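Local coordinates for protein enoyl-CoA hydratase EchA1 (Mycobacterium marinum, PDB 3QXI) that probably catalyses the reversible addition of water to the double bond of 2-enoyl-CoA thioesters, as an enoyl-CoA hydratase of the crotonase family, at residues 171-175 with 176-180; 156-159 with 160-164. All coordinates share one frame; numbering follows the deposited sequence.

Interaction 1: residues 171-175 with 176-180; sequences DNLSA and ERAHA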
# COMPACT_ATOMS: atom_id res chain seq x y z
N ASP B 171 -19.03 2.61 7.24
CA ASP B 171 -19.82 2.32 6.01
C ASP B 171 -19.50 0.93 5.50
O ASP B 171 -18.35 0.49 5.63
CB ASP B 171 -19.46 3.26 4.85
CG ASP B 171 -19.92 4.70 5.06
OD1 ASP B 171 -20.67 4.99 6.03
OD2 ASP B 171 -19.52 5.56 4.23
N ASN B 172 -20.47 0.28 4.85
CA ASN B 172 -20.22 -0.96 4.11
C ASN B 172 -19.32 -0.77 2.88
O ASN B 172 -19.25 0.32 2.30
CB ASN B 172 -21.52 -1.65 3.69
CG ASN B 172 -22.36 -2.10 4.87
OD1 ASN B 172 -21.89 -2.20 6.01
ND2 ASN B 172 -23.63 -2.39 4.60
N LEU B 173 -18.61 -1.84 2.55
CA LEU B 173 -17.78 -1.88 1.38
C LEU B 173 -18.27 -3.05 0.55
O LEU B 173 -18.17 -4.21 0.99
CB LEU B 173 -16.33 -2.10 1.80
CG LEU B 173 -15.42 -2.46 0.63
CD1 LEU B 173 -15.18 -1.22 -0.24
CD2 LEU B 173 -14.12 -2.98 1.13
N SER B 174 -18.82 -2.77 -0.62
CA SER B 174 -19.48 -3.80 -1.43
C SER B 174 -18.40 -4.76 -1.92
O SER B 174 -17.23 -4.37 -2.03
CB SER B 174 -20.15 -3.20 -2.65
OG SER B 174 -19.15 -2.79 -3.59
N ALA B 175 -18.79 -6.00 -2.22
CA ALA B 175 -17.82 -6.92 -2.84
C ALA B 175 -17.24 -6.36 -4.15
O ALA B 175 -16.05 -6.45 -4.36
CB ALA B 175 -18.42 -8.28 -3.07
N GLU B 176 -18.07 -5.76 -5.01
CA GLU B 176 -17.58 -5.24 -6.29
C GLU B 176 -16.56 -4.11 -6.11
O GLU B 176 -15.58 -4.03 -6.87
CB GLU B 176 -18.74 -4.75 -7.18
CG GLU B 176 -19.63 -5.86 -7.82
CD GLU B 176 -20.86 -5.29 -8.51
OE1 GLU B 176 -21.23 -5.74 -9.61
OE2 GLU B 176 -21.48 -4.37 -7.95
N ARG B 177 -16.81 -3.24 -5.12
CA ARG B 177 -15.86 -2.19 -4.79
C ARG B 177 -14.57 -2.77 -4.18
O ARG B 177 -13.45 -2.33 -4.55
CB ARG B 177 -16.46 -1.09 -3.92
CG ARG B 177 -15.60 0.17 -3.95
CD ARG B 177 -16.12 1.29 -3.02
NE ARG B 177 -15.21 2.43 -3.03
CZ ARG B 177 -15.19 3.39 -2.11
NH1 ARG B 177 -16.02 3.35 -1.06
NH2 ARG B 177 -14.31 4.38 -2.22
N ALA B 178 -14.71 -3.77 -3.31
CA ALA B 178 -13.52 -4.46 -2.78
C ALA B 178 -12.75 -5.21 -3.87
O ALA B 178 -11.55 -5.43 -3.76
CB ALA B 178 -13.89 -5.41 -1.66
N HIS B 179 -13.44 -5.65 -4.90
CA HIS B 179 -12.73 -6.29 -6.00
C HIS B 179 -12.01 -5.20 -6.79
O HIS B 179 -10.86 -5.37 -7.17
CB HIS B 179 -13.70 -7.06 -6.88
CG HIS B 179 -13.10 -7.55 -8.15
ND1 HIS B 179 -13.38 -6.99 -9.37
CD2 HIS B 179 -12.23 -8.57 -8.38
CE1 HIS B 179 -12.72 -7.65 -10.31
NE2 HIS B 179 -12.01 -8.60 -9.73
N ALA B 180 -12.68 -4.07 -7.03
CA ALA B 180 -12.04 -2.96 -7.79
C ALA B 180 -10.80 -2.45 -7.05
O ALA B 180 -9.83 -1.96 -7.66
CB ALA B 180 -13.03 -1.80 -8.04
O HOH W 1 -18.44 1.61 -0.14

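Interaction 2: residues 156-159 with 160-164; sequences ERIP and YAIAM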
# COMPACT_ATOMS: atom_id res chain seq x y z
N GLU B 156 -3.68 -2.42 4.61
CA GLU B 156 -2.64 -3.14 3.90
C GLU B 156 -3.25 -3.80 2.66
O GLU B 156 -2.51 -4.24 1.82
CB GLU B 156 -1.96 -4.19 4.84
CG GLU B 156 -1.10 -3.50 5.92
CD GLU B 156 -0.48 -4.38 7.04
OE1 GLU B 156 -0.79 -5.60 7.15
OE2 GLU B 156 0.31 -3.77 7.84
N ARG B 157 -4.57 -3.82 2.54
CA ARG B 157 -5.21 -4.50 1.41
C ARG B 157 -5.81 -3.55 0.37
O ARG B 157 -5.91 -3.90 -0.80
CB ARG B 157 -6.28 -5.51 1.90
CG ARG B 157 -5.75 -6.65 2.77
CD ARG B 157 -5.35 -7.92 1.96
NE ARG B 157 -5.81 -9.17 2.61
CZ ARG B 157 -6.73 -10.05 2.13
NH1 ARG B 157 -7.35 -9.87 0.94
NH2 ARG B 157 -7.03 -11.13 2.85
N ILE B 158 -6.25 -2.36 0.80
CA ILE B 158 -6.90 -1.38 -0.08
C ILE B 158 -6.19 -0.05 0.18
O ILE B 158 -5.41 0.02 1.13
CB ILE B 158 -8.43 -1.24 0.24
CG1 ILE B 158 -8.69 -0.66 1.64
CG2 ILE B 158 -9.14 -2.57 0.13
CD1 ILE B 158 -10.18 -0.34 1.87
N PRO B 159 -6.45 1.00 -0.62
CA PRO B 159 -5.76 2.26 -0.37
C PRO B 159 -5.95 2.78 1.08
O PRO B 159 -7.08 2.76 1.60
CB PRO B 159 -6.40 3.20 -1.38
CG PRO B 159 -6.63 2.28 -2.55
CD PRO B 159 -7.23 1.09 -1.87
N TYR B 160 -4.83 3.21 1.68
CA TYR B 160 -4.82 3.71 3.06
C TYR B 160 -5.98 4.64 3.42
O TYR B 160 -6.65 4.43 4.43
CB TYR B 160 -3.46 4.38 3.38
CG TYR B 160 -3.32 4.89 4.78
CD1 TYR B 160 -2.77 4.09 5.77
CD2 TYR B 160 -3.73 6.17 5.13
CE1 TYR B 160 -2.62 4.53 7.06
CE2 TYR B 160 -3.59 6.63 6.44
CZ TYR B 160 -3.03 5.79 7.40
OH TYR B 160 -2.86 6.19 8.70
N ALA B 161 -6.24 5.65 2.59
CA ALA B 161 -7.29 6.64 2.89
C ALA B 161 -8.71 6.06 2.84
O ALA B 161 -9.60 6.51 3.59
CB ALA B 161 -7.17 7.83 1.99
N ILE B 162 -8.93 5.07 1.98
CA ILE B 162 -10.25 4.44 1.90
C ILE B 162 -10.46 3.51 3.08
O ILE B 162 -11.54 3.51 3.66
CB ILE B 162 -10.47 3.66 0.57
CG1 ILE B 162 -10.34 4.59 -0.66
CG2 ILE B 162 -11.83 2.98 0.58
CD1 ILE B 162 -10.50 3.84 -2.03
N ALA B 163 -9.42 2.74 3.45
CA ALA B 163 -9.43 2.01 4.72
C ALA B 163 -9.73 2.90 5.93
O ALA B 163 -10.56 2.54 6.78
CB ALA B 163 -8.11 1.28 4.93
N MET B 164 -9.05 4.04 6.04
CA MET B 164 -9.30 4.99 7.13
C MET B 164 -10.79 5.42 7.13
O MET B 164 -11.46 5.39 8.17
CB MET B 164 -8.38 6.22 7.00
CG MET B 164 -8.51 7.30 8.13
SD MET B 164 -8.00 6.65 9.76
CE MET B 164 -6.20 6.87 9.66

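Interaction 1: residues 171-175 with 176-180
Arg-177 crosses Leu-173 at about a right angle and starts beside the hydroxyl of Ser-174, and its side chain can be followed outward from the helix. Its CB sits 3.2 Å from Ser-174 OG, brought there by the bond from Arg-177 N to that oxygen. CG and CD then pass Leu-173 CD1, with CD at 3.9 Å. The chain leaves with CG anti to the backbone N (chi1 -163°) and stays extended to NE, which carries the guanidinium past Leu-173, away from the backbone, to where water 1 bridges it to Asn-172 O. There NH1 donates in plane, at the group's edge, to the water, which in turn donates to the carbonyl. A long, flexible arginine suits this place because its methylenes can cover a leucine while its charged end reaches water.

The turn is a strand-to-helix junction of the crotonase fold, with Ser-174 as the N-cap. Its OG accepts from Arg-177 N at 2.8 Å, satisfying an amide in the first turn that has no preceding helical carbonyl. Ser-174 O takes Ala-178 N at 2.9 Å with an N-H...O angle of 164°, opening the regular helical bonding. On the buried side, Leu-173 CD2 meets Ala-178 CB at 3.7 Å, where a small methyl lets the leucine lie close to the helix. Leu-173 also rests on Leu-166 of helix 160-169, while the carboxylate of Glu-176 forms a salt bridge with Arg-131.

Interaction 2: residues 156-159 with 160-164
Pro-159 O receives Ala-163 N in a nearly straight hydrogen bond of 3.0 Å (N-H...O 173°), and Ile-162 N adds a weak second one. This is the start of helix 160-169, with Pro-159 at the N-cap, where the chain turns out of helix 150-157 in the helical part of this crotonase-fold subunit. Proline suits the spot because its ring restricts phi, and it has no N-H that would need a partner.

Around this carbonyl lies an apolar shell. Ile-158 sends CG1 between its own backbone N and carbonyl carbon (chi1 66°), which lays the branch against the new helix: CG1 meets Ala-163 CB at 3.9 Å, and CD1 comes to 3.9 Å from Ile-162 CG2. The short side chain of Ala-163 lets the isoleucine approach the backbone and also touches Leu-154 and Pro-155 of the preceding helix. Farther out, Leu-181 packs on Ile-158, Pro-159 and Ile-162, whereas Gly-182 of a second subunit packs on Pro-159 and Ala-161, so the turn also lies at a subunit interface. Ile-158 CD1 reaches over to the backbone of the new helix, 3.5 Å from Ala-163 N.

Interactions 1 and 2 both build a helix start, and they follow one another in the chain: helix 160-169, opened in interaction 2, leads into strand 173-174 and the serine cap of interaction 1. Their centres lie about 12 Å apart, on the same side of the subunit's centre. They meet directly where Arg-177 NH2 packs 3.9 Å from Ile-162 CD1, the outer end of one helix's side chain against the other's. Interaction 2 lies against a second subunit over most of its length, and Glu-156 forms a salt bridge with Arg-230 of that subunit, whereas interaction 1 reaches it through Asp-171, which forms a salt bridge with Lys-203 of the same neighbour.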